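Local coordinates for protein spectinomycin phosphotransferase (Legionella pneumophila, PDB 3I1A) that probably transfers a phosphate group from a nucleotide to the antibiotic spectinomycin, an aminoglycoside-kinase reaction that confers resistance, at residues L14-Y19 with L92-I98; I74-I78 with S225-I229; I77-I81 with I98-F102. One frame throughout, in Å; residues are numbered along the deposited sequence. Where two conformers were deposited one is given.

Contact 1: residues L14-Y19 with L92-I98; sequences LLKVHY and LKHFKII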
loop_
_atom_site.group_PDB
_atom_site.type_symbol
_atom_site.label_atom_id
_atom_site.label_comp_id
_atom_site.label_asym_id
_atom_site.label_seq_id
_atom_site.Cartn_x
_atom_site.Cartn_y
_atom_site.Cartn_z
ATOM N N LEU A 14 -28.650 -2.079 12.102
ATOM C CA LEU A 14 -28.030 -2.783 10.986
ATOM C C LEU A 14 -27.104 -3.934 11.388
ATOM O O LEU A 14 -27.095 -4.996 10.742
ATOM C CB LEU A 14 -27.276 -1.791 10.101
ATOM C CG LEU A 14 -28.227 -0.801 9.420
ATOM C CD1 LEU A 14 -27.447 0.376 8.850
ATOM C CD2 LEU A 14 -28.989 -1.517 8.333
ATOM N N LEU A 15 -26.295 -3.734 12.424
ATOM C CA LEU A 15 -25.422 -4.813 12.832
ATOM C C LEU A 15 -26.251 -5.963 13.421
ATOM O O LEU A 15 -25.916 -7.128 13.234
ATOM C CB LEU A 15 -24.369 -4.298 13.829
ATOM C CG LEU A 15 -23.366 -3.367 13.103
ATOM C CD1 LEU A 15 -22.339 -2.812 14.081
ATOM C CD2 LEU A 15 -22.647 -4.137 12.011
ATOM N N LYS A 16 -27.346 -5.653 14.111
ATOM C CA LYS A 16 -28.154 -6.745 14.652
ATOM C C LYS A 16 -28.798 -7.541 13.520
ATOM O O LYS A 16 -28.669 -8.759 13.444
ATOM C CB LYS A 16 -29.255 -6.214 15.575
ATOM C CG LYS A 16 -30.088 -7.330 16.228
ATOM C CD LYS A 16 -29.181 -8.316 16.939
ATOM C CE LYS A 16 -29.974 -9.388 17.699
ATOM N NZ LYS A 16 -30.473 -8.872 19.001
ATOM N N VAL A 17 -29.484 -6.831 12.636
ATOM C CA VAL A 17 -30.172 -7.451 11.507
ATOM C C VAL A 17 -29.282 -8.285 10.590
ATOM O O VAL A 17 -29.555 -9.467 10.344
ATOM C CB VAL A 17 -30.897 -6.364 10.672
ATOM C CG1 VAL A 17 -31.379 -6.923 9.330
ATOM C CG2 VAL A 17 -32.082 -5.825 11.456
ATOM N N HIS A 18 -28.189 -7.697 10.117
ATOM C CA HIS A 18 -27.323 -8.377 9.160
ATOM C C HIS A 18 -26.182 -9.219 9.669
ATOM O O HIS A 18 -25.650 -10.048 8.935
ATOM C CB HIS A 18 -26.768 -7.327 8.186
ATOM C CG HIS A 18 -27.836 -6.563 7.478
ATOM N ND1 HIS A 18 -28.639 -7.135 6.516
ATOM C CD2 HIS A 18 -28.260 -5.285 7.612
ATOM C CE1 HIS A 18 -29.514 -6.244 6.088
ATOM N NE2 HIS A 18 -29.307 -5.112 6.738
ATOM N N TYR A 19 -25.782 -8.987 10.913
ATOM C CA TYR A 19 -24.664 -9.710 11.492
ATOM C C TYR A 19 -25.028 -10.471 12.762
ATOM O O TYR A 19 -24.248 -11.315 13.228
ATOM C CB TYR A 19 -23.524 -8.732 11.803
ATOM C CG TYR A 19 -22.868 -8.132 10.567
ATOM C CD1 TYR A 19 -23.386 -6.998 9.954
ATOM C CD2 TYR A 19 -21.726 -8.719 10.022
ATOM C CE1 TYR A 19 -22.760 -6.448 8.803
ATOM C CE2 TYR A 19 -21.106 -8.194 8.891
ATOM C CZ TYR A 19 -21.622 -7.065 8.290
ATOM O OH TYR A 19 -20.973 -6.564 7.171
ATOM N N LEU A 92 -26.379 -2.788 0.862
ATOM C CA LEU A 92 -27.695 -2.242 1.108
ATOM C C LEU A 92 -28.080 -1.516 -0.167
ATOM O O LEU A 92 -27.354 -1.554 -1.154
ATOM C CB LEU A 92 -27.682 -1.307 2.312
ATOM C CG LEU A 92 -27.367 -2.076 3.600
ATOM C CD1 LEU A 92 -27.225 -1.113 4.758
ATOM C CD2 LEU A 92 -28.468 -3.077 3.874
ATOM N N LYS A 93 -29.208 -0.839 -0.151
ATOM C CA LYS A 93 -29.656 -0.175 -1.356
ATOM C C LYS A 93 -28.670 0.781 -1.996
ATOM O O LYS A 93 -28.396 0.691 -3.193
ATOM C CB LYS A 93 -30.950 0.576 -1.096
ATOM C CG LYS A 93 -31.477 1.204 -2.363
ATOM C CD LYS A 93 -32.776 1.900 -2.117
ATOM C CE LYS A 93 -33.258 2.507 -3.401
ATOM N NZ LYS A 93 -33.482 1.490 -4.456
ATOM N N HIS A 94 -28.133 1.706 -1.219
ATOM C CA HIS A 94 -27.217 2.664 -1.805
ATOM C C HIS A 94 -25.816 2.688 -1.209
ATOM O O HIS A 94 -25.007 3.523 -1.586
ATOM C CB HIS A 94 -27.842 4.056 -1.747
ATOM C CG HIS A 94 -28.333 4.432 -0.392
ATOM N ND1 HIS A 94 -29.133 3.600 0.363
ATOM C CD2 HIS A 94 -28.119 5.536 0.358
ATOM C CE1 HIS A 94 -29.387 4.177 1.525
ATOM N NE2 HIS A 94 -28.783 5.352 1.547
ATOM N N PHE A 95 -25.527 1.781 -0.279
ATOM C CA PHE A 95 -24.199 1.722 0.304
ATOM C C PHE A 95 -23.929 0.327 0.844
ATOM O O PHE A 95 -24.835 -0.510 0.923
ATOM C CB PHE A 95 -24.007 2.794 1.386
ATOM C CG PHE A 95 -24.846 2.595 2.618
ATOM C CD1 PHE A 95 -24.345 1.897 3.716
ATOM C CD2 PHE A 95 -26.137 3.108 2.680
ATOM C CE1 PHE A 95 -25.124 1.710 4.861
ATOM C CE2 PHE A 95 -26.927 2.924 3.827
ATOM C CZ PHE A 95 -26.413 2.223 4.912
ATOM N N LYS A 96 -22.667 0.091 1.171
ATOM C CA LYS A 96 -22.181 -1.186 1.685
ATOM C C LYS A 96 -21.684 -1.043 3.116
ATOM O O LYS A 96 -21.177 0.012 3.485
ATOM C CB LYS A 96 -20.969 -1.639 0.875
ATOM C CG LYS A 96 -21.196 -2.059 -0.549
ATOM C CD LYS A 96 -19.845 -2.563 -1.117
ATOM C CE LYS A 96 -19.944 -2.940 -2.591
ATOM N NZ LYS A 96 -20.215 -1.728 -3.414
ATOM N N ILE A 97 -21.815 -2.116 3.906
ATOM C CA ILE A 97 -21.296 -2.142 5.286
ATOM C C ILE A 97 -20.210 -3.215 5.282
ATOM O O ILE A 97 -20.443 -4.308 4.778
ATOM C CB ILE A 97 -22.342 -2.643 6.329
ATOM C CG1 ILE A 97 -23.505 -1.666 6.461
ATOM C CG2 ILE A 97 -21.685 -2.785 7.716
ATOM C CD1 ILE A 97 -24.525 -2.082 7.551
ATOM N N ILE A 98 -19.037 -2.910 5.826
ATOM C CA ILE A 98 -17.951 -3.905 5.935
ATOM C C ILE A 98 -17.603 -3.870 7.394
ATOM O O ILE A 98 -17.166 -2.830 7.904
ATOM C CB ILE A 98 -16.650 -3.522 5.188
ATOM C CG1 ILE A 98 -16.940 -3.039 3.766
ATOM C CG2 ILE A 98 -15.753 -4.758 5.114
ATOM C CD1 ILE A 98 -17.251 -4.118 2.813
#
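Mostly apolar side chains of helix 10-19 pack here against one face of the N-lobe sheet, where Leu14, His18 and Tyr19 meet Leu92 and Ile97 around the hairpin of strands 90-91 and 95-101. The short axes of helix 14-19 and strand 95-98 pass 11.1 Å apart at 81°: the helix runs nearly perpendicular to the strand, and Leu14 and Tyr19 reach strand residue Ile97; 282 Å² is buried in all. Ile97 gives up the largest share. Its CD1 rests 3.8 Å from Leu14 CB, while its other branch, CG2, lies 4.0 Å from Tyr19 CE1. With CG1 beside its backbone N (chi1 -66°) and CG2 anti to that N, the forked side chain divides its two branches between Leu14 and Tyr19. Leu14 also forks: CD2 is 4.0 Å from Leu92 CD1, and CD1 comes to the edge of the Phe95 ring, near its plane. The other methyl of Leu92, CD2, meets the His18 ring obliquely, 3.6 Å from NE2. Leu14 CD2 lies at the edge of that same His18 ring, in its plane. The Tyr19 hydroxyl ends near the strand backbone, with OH 3.3 Å from Ile97 O. The hairpin itself is tied by Leu92 N to Phe95 O, and Ile51 of strand 48-55 touches both Leu15 and Ile97, extending the apolar layer onto the next strand. This is a helix laid across an antiparallel five-stranded sheet, within the N-terminal lobe of the protein-kinase-like aminoglycoside phosphotransferase fold.

Contact 2: residues I74-I78 with S225-I229; sequences IKEII and SIYII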
loop_
_atom_site.group_PDB
_atom_site.type_symbol
_atom_site.label_atom_id
_atom_site.label_comp_id
_atom_site.label_asym_id
_atom_site.label_seq_id
_atom_site.Cartn_x
_atom_site.Cartn_y
_atom_site.Cartn_z
ATOM N N ILE A 74 -5.620 -18.447 2.504
ATOM C CA ILE A 74 -4.603 -17.570 3.107
ATOM C C ILE A 74 -5.138 -17.162 4.478
ATOM O O ILE A 74 -6.273 -16.701 4.608
ATOM C CB ILE A 74 -4.321 -16.311 2.249
ATOM C CG1 ILE A 74 -3.475 -16.682 1.023
ATOM C CG2 ILE A 74 -3.543 -15.269 3.066
ATOM C CD1 ILE A 74 -4.189 -17.490 -0.021
ATOM N N LYS A 75 -4.323 -17.336 5.506
ATOM C CA LYS A 75 -4.760 -17.027 6.856
ATOM C C LYS A 75 -4.340 -15.668 7.395
ATOM O O LYS A 75 -5.037 -15.092 8.255
ATOM C CB LYS A 75 -4.246 -18.101 7.819
ATOM C CG LYS A 75 -4.773 -19.507 7.538
ATOM C CD LYS A 75 -4.075 -20.538 8.429
ATOM C CE LYS A 75 -4.502 -21.966 8.066
ATOM N NZ LYS A 75 -3.927 -22.999 8.981
ATOM N N GLU A 76 -3.212 -15.164 6.890
ATOM C CA GLU A 76 -2.619 -13.917 7.370
ATOM C C GLU A 76 -3.215 -12.613 6.880
ATOM O O GLU A 76 -2.489 -11.710 6.467
ATOM C CB GLU A 76 -1.103 -13.929 7.098
ATOM C CG GLU A 76 -0.316 -15.021 7.865
ATOM C CD GLU A 76 -0.482 -16.424 7.301
ATOM O OE1 GLU A 76 -1.217 -16.630 6.308
ATOM O OE2 GLU A 76 0.155 -17.342 7.854
ATOM N N ILE A 77 -4.542 -12.534 6.943
ATOM C CA ILE A 77 -5.307 -11.364 6.535
ATOM C C ILE A 77 -6.322 -11.055 7.648
ATOM O O ILE A 77 -6.856 -11.978 8.282
ATOM C CB ILE A 77 -6.111 -11.679 5.248
ATOM C CG1 ILE A 77 -5.152 -12.040 4.112
ATOM C CG2 ILE A 77 -7.011 -10.508 4.887
ATOM C CD1 ILE A 77 -5.846 -12.238 2.788
ATOM N N ILE A 78 -6.593 -9.779 7.895
ATOM C CA ILE A 78 -7.591 -9.439 8.896
ATOM C C ILE A 78 -8.850 -9.388 8.050
ATOM O O ILE A 78 -9.114 -8.387 7.384
ATOM C CB ILE A 78 -7.341 -8.084 9.551
ATOM C CG1 ILE A 78 -6.040 -8.150 10.361
ATOM C CG2 ILE A 78 -8.527 -7.734 10.481
ATOM C CD1 ILE A 78 -5.555 -6.798 10.843
ATOM N N SER A 225 1.520 -13.867 15.023
ATOM C CA SER A 225 1.401 -14.122 13.586
ATOM C C SER A 225 1.400 -12.775 12.891
ATOM O O SER A 225 1.075 -11.773 13.501
ATOM C CB SER A 225 0.080 -14.825 13.260
ATOM O OG SER A 225 -0.092 -14.959 11.853
ATOM N N ILE A 226 1.792 -12.752 11.624
ATOM C CA ILE A 226 1.772 -11.515 10.838
ATOM C C ILE A 226 0.418 -11.389 10.097
ATOM O O ILE A 226 -0.314 -12.370 9.930
ATOM C CB ILE A 226 2.903 -11.495 9.781
ATOM C CG1 ILE A 226 2.728 -12.642 8.793
ATOM C CG2 ILE A 226 4.271 -11.596 10.457
ATOM C CD1 ILE A 226 2.595 -12.175 7.371
ATOM N N TYR A 227 0.088 -10.171 9.672
ATOM C CA TYR A 227 -1.123 -9.912 8.895
ATOM C C TYR A 227 -0.726 -8.897 7.850
ATOM O O TYR A 227 -0.022 -7.936 8.167
ATOM C CB TYR A 227 -2.246 -9.333 9.758
ATOM C CG TYR A 227 -2.806 -10.367 10.698
ATOM C CD1 TYR A 227 -3.807 -11.240 10.280
ATOM C CD2 TYR A 227 -2.211 -10.590 11.939
ATOM C CE1 TYR A 227 -4.190 -12.338 11.075
ATOM C CE2 TYR A 227 -2.588 -11.668 12.731
ATOM C CZ TYR A 227 -3.567 -12.539 12.290
ATOM O OH TYR A 227 -3.874 -13.649 13.054
ATOM N N ILE A 228 -1.126 -9.132 6.604
ATOM C CA ILE A 228 -0.828 -8.185 5.531
ATOM C C ILE A 228 -2.064 -7.324 5.326
ATOM O O ILE A 228 -3.142 -7.855 5.089
ATOM C CB ILE A 228 -0.501 -8.898 4.207
ATOM C CG1 ILE A 228 0.795 -9.697 4.365
ATOM C CG2 ILE A 228 -0.354 -7.847 3.087
ATOM C CD1 ILE A 228 1.122 -10.549 3.144
ATOM N N ILE A 229 -1.908 -6.002 5.411
ATOM C CA ILE A 229 -3.041 -5.090 5.274
ATOM C C ILE A 229 -2.950 -4.194 4.048
ATOM O O ILE A 229 -1.960 -4.222 3.312
ATOM C CB ILE A 229 -3.219 -4.183 6.538
ATOM C CG1 ILE A 229 -1.967 -3.330 6.781
ATOM C CG2 ILE A 229 -3.513 -5.082 7.764
ATOM C CD1 ILE A 229 -2.198 -2.207 7.783
HETATM O O HOH W 1 -5.687 -7.533 6.369
#
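Ser225 meets the loop 74-78 through its hydroxyl, OG lying 4.0 Å from Glu76 CG. That OG is anti to the backbone N (chi1 174°), which lets it bond Ile226 O in its own segment, and it also pairs with Gln120 of helix 115-129. The same Gln120 NE2 holds Glu76 OE2, so one amide serves both sides of the contact. Next, Ile226 receives the aliphatic part of Glu76: Ile226 O is 3.3 Å from Glu76 CB, and Ile226 CG1 faces CG. The glutamate chain bends at chi2 (76°), turning its carboxylate back toward its own backbone, where OE1 takes a weak bond from Lys75 N. At Tyr227 the backbones come closest, with the CA of Glu76 4.5 Å from that of Tyr227. Glu76 O is approached by Tyr227 CA in a CA-H...O contact and accepts Ile228 N at 2.9 Å, a nearly straight bond (165°) whose donor is tilted out of the carbonyl plane. The Tyr227 ring sets its edge against the peptide after Ile77, CD1 being 3.6 Å from Ile77 C, while the Ile78 and Tyr227 side chains cross nearly perpendicularly, Ile78 CG1 lying 3.8 Å from Tyr227 CD1. Ile228 then adds a water bridge: its O accepts from a water that in turn accepts from Ile78 N. Last, Ile229 CG2 lies beside Ile78 CD1 at 4.1 Å, the two side chains running in the same sense, near Asn217. An inverse gamma turn centred on Glu76, in which Ile77 N bonds Lys75 O weakly, leaves the Glu76 carbonyl directed at strand 226-228. In this kinase-like fold the hairpin of strands 218-220 and 226-228 lies between Asn217 and Asp230, both magnesium ligands of the enzyme, though no metal is bound to this chain.

Contact 3: residues I77-I81 with I98-F102; sequences IIFPI and IAYPF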
loop_
_atom_site.group_PDB
_atom_site.type_symbol
_atom_site.label_atom_id
_atom_site.label_comp_id
_atom_site.label_asym_id
_atom_site.label_seq_id
_atom_site.Cartn_x
_atom_site.Cartn_y
_atom_site.Cartn_z
ATOM N N ILE A 77 -4.542 -12.534 6.943
ATOM C CA ILE A 77 -5.307 -11.364 6.535
ATOM C C ILE A 77 -6.322 -11.055 7.648
ATOM O O ILE A 77 -6.856 -11.978 8.282
ATOM C CB ILE A 77 -6.111 -11.679 5.248
ATOM C CG1 ILE A 77 -5.152 -12.040 4.112
ATOM C CG2 ILE A 77 -7.011 -10.508 4.887
ATOM C CD1 ILE A 77 -5.846 -12.238 2.788
ATOM N N ILE A 78 -6.593 -9.779 7.895
ATOM C CA ILE A 78 -7.591 -9.439 8.896
ATOM C C ILE A 78 -8.850 -9.388 8.050
ATOM O O ILE A 78 -9.114 -8.387 7.384
ATOM C CB ILE A 78 -7.341 -8.084 9.551
ATOM C CG1 ILE A 78 -6.040 -8.150 10.361
ATOM C CG2 ILE A 78 -8.527 -7.734 10.481
ATOM C CD1 ILE A 78 -5.555 -6.798 10.843
ATOM N N PHE A 79 -9.601 -10.489 8.052
ATOM C CA PHE A 79 -10.828 -10.595 7.260
ATOM C C PHE A 79 -12.026 -9.943 7.917
ATOM O O PHE A 79 -12.102 -9.830 9.146
ATOM C CB PHE A 79 -11.224 -12.055 7.024
ATOM C CG PHE A 79 -10.234 -12.838 6.215
ATOM C CD1 PHE A 79 -9.351 -13.736 6.831
ATOM C CD2 PHE A 79 -10.189 -12.685 4.838
ATOM C CE1 PHE A 79 -8.432 -14.479 6.073
ATOM C CE2 PHE A 79 -9.276 -13.415 4.073
ATOM C CZ PHE A 79 -8.394 -14.319 4.699
ATOM N N PRO A 80 -12.989 -9.503 7.092
ATOM C CA PRO A 80 -14.199 -8.875 7.615
ATOM C C PRO A 80 -14.963 -9.926 8.397
ATOM O O PRO A 80 -14.772 -11.132 8.180
ATOM C CB PRO A 80 -14.994 -8.516 6.360
ATOM C CG PRO A 80 -13.954 -8.262 5.338
ATOM C CD PRO A 80 -12.884 -9.333 5.630
ATOM N N ILE A 81 -15.816 -9.462 9.303
ATOM C CA ILE A 81 -16.686 -10.359 10.055
ATOM C C ILE A 81 -17.737 -10.802 9.019
ATOM O O ILE A 81 -18.199 -9.985 8.221
ATOM C CB ILE A 81 -17.403 -9.593 11.204
ATOM C CG1 ILE A 81 -16.385 -9.080 12.228
ATOM C CG2 ILE A 81 -18.443 -10.497 11.879
ATOM C CD1 ILE A 81 -15.532 -10.166 12.842
ATOM N N ILE A 98 -19.037 -2.910 5.826
ATOM C CA ILE A 98 -17.951 -3.905 5.935
ATOM C C ILE A 98 -17.603 -3.870 7.394
ATOM O O ILE A 98 -17.166 -2.830 7.904
ATOM C CB ILE A 98 -16.650 -3.522 5.188
ATOM C CG1 ILE A 98 -16.940 -3.039 3.766
ATOM C CG2 ILE A 98 -15.753 -4.758 5.114
ATOM C CD1 ILE A 98 -17.251 -4.118 2.813
ATOM N N ALA A 99 -17.784 -4.990 8.086
ATOM C CA ALA A 99 -17.496 -5.015 9.513
ATOM C C ALA A 99 -16.234 -5.819 9.837
ATOM O O ALA A 99 -16.008 -6.886 9.267
ATOM C CB ALA A 99 -18.695 -5.594 10.255
ATOM N N TYR A 100 -15.413 -5.263 10.728
ATOM C CA TYR A 100 -14.175 -5.899 11.186
ATOM C C TYR A 100 -14.033 -5.851 12.690
ATOM O O TYR A 100 -14.597 -4.979 13.370
ATOM C CB TYR A 100 -12.918 -5.196 10.649
ATOM C CG TYR A 100 -12.735 -5.198 9.165
ATOM C CD1 TYR A 100 -13.229 -4.157 8.387
ATOM C CD2 TYR A 100 -12.030 -6.225 8.533
ATOM C CE1 TYR A 100 -13.022 -4.127 7.007
ATOM C CE2 TYR A 100 -11.821 -6.215 7.156
ATOM C CZ TYR A 100 -12.315 -5.164 6.400
ATOM O OH TYR A 100 -12.096 -5.130 5.038
ATOM N N PRO A 101 -13.260 -6.794 13.242
ATOM C CA PRO A 101 -13.074 -6.759 14.690
ATOM C C PRO A 101 -12.152 -5.534 14.874
ATOM O O PRO A 101 -11.307 -5.274 14.015
ATOM C CB PRO A 101 -12.375 -8.092 14.972
ATOM C CG PRO A 101 -11.605 -8.350 13.704
ATOM C CD PRO A 101 -12.615 -7.975 12.644
ATOM N N PHE A 102 -12.339 -4.766 15.946
ATOM C CA PHE A 102 -11.506 -3.582 16.193
ATOM C C PHE A 102 -10.202 -4.043 16.845
ATOM O O PHE A 102 -10.129 -4.233 18.059
ATOM C CB PHE A 102 -12.240 -2.598 17.114
ATOM C CG PHE A 102 -11.748 -1.181 17.007
ATOM C CD1 PHE A 102 -12.274 -0.184 17.823
ATOM C CD2 PHE A 102 -10.754 -0.838 16.093
ATOM C CE1 PHE A 102 -11.817 1.137 17.732
ATOM C CE2 PHE A 102 -10.291 0.481 15.995
ATOM C CZ PHE A 102 -10.826 1.468 16.818
HETATM O O HOH W 2 -9.739 -7.491 4.939
HETATM O O HOH W 3 -18.394 -7.501 6.931
#
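The loop 77-81 meets strand 98-101 with end-to-end directions 109° apart, and one direct backbone bond fixes the crossing: Ile81 N to Ala99 O, 2.6 Å long with an N-H...O angle of 163°. A water adds a second backbone link, probably donating to Ile81 O and accepting from Ala99 N, so Ile81 and Ala99 are joined through both polar groups of each. Around this link, Pro80 covers a face of the Tyr100 ring. Its CB stands over that face, and Pro80 CG comes 3.5 Å from Tyr100 CE2; the two side chains run alongside each other. Although the tyrosine leaves the strand away from the loop, CG beside the backbone N (chi1 -63°) brings the ring back alongside Pro80. The ring's edge faces Ile78 O, with CE2 3.5 Å from that oxygen. A further water donates to Ile78 O and accepts only a weak bond from Tyr100 OH. The same Pro80 CG also meets Ile98 CG2, at 3.9 Å. Ile81 continues the apolar run toward the strand's end, placing CD1 3.7 Å from Pro101 CD, while Ile78 CG2 touches the same proline more loosely. Pro101 contributes to the AMP and ADP sites, and Tyr100 packs near Phe50, another nucleotide contact. The chemistry therefore combines one short backbone bond, one water bridge between backbones, a second, weaker one through the Tyr100 hydroxyl, and proline-aromatic packing, which implies that the strand entering the nucleotide site is backed by the loop through both polar and apolar contacts.

In the fold
From the N terminus, contact 1 spans 72 intervening residues within the N-lobe, joining helix 10-19 to the turn and strand of residues 92-98. Inside that span the chain passes helix 61-71 and enters the loop after it, whose residues 74-78 reach forward to strand 226-228 in contact 2, the bridge toward the C-terminal part. The same loop, sharing Ile77 and Ile78, meets strand 95-101 in contact 3, a short closure of 16 intervening residues. Contact 1 crosses both others along the chain; contacts 2 and 3 both start in the loop after helix 61-71, and contact 3 lies within the span of contact 2. Contacts 1 and 3 share Ile98, and Tyr19 CE2 touches Ile81 O at 3.5 Å.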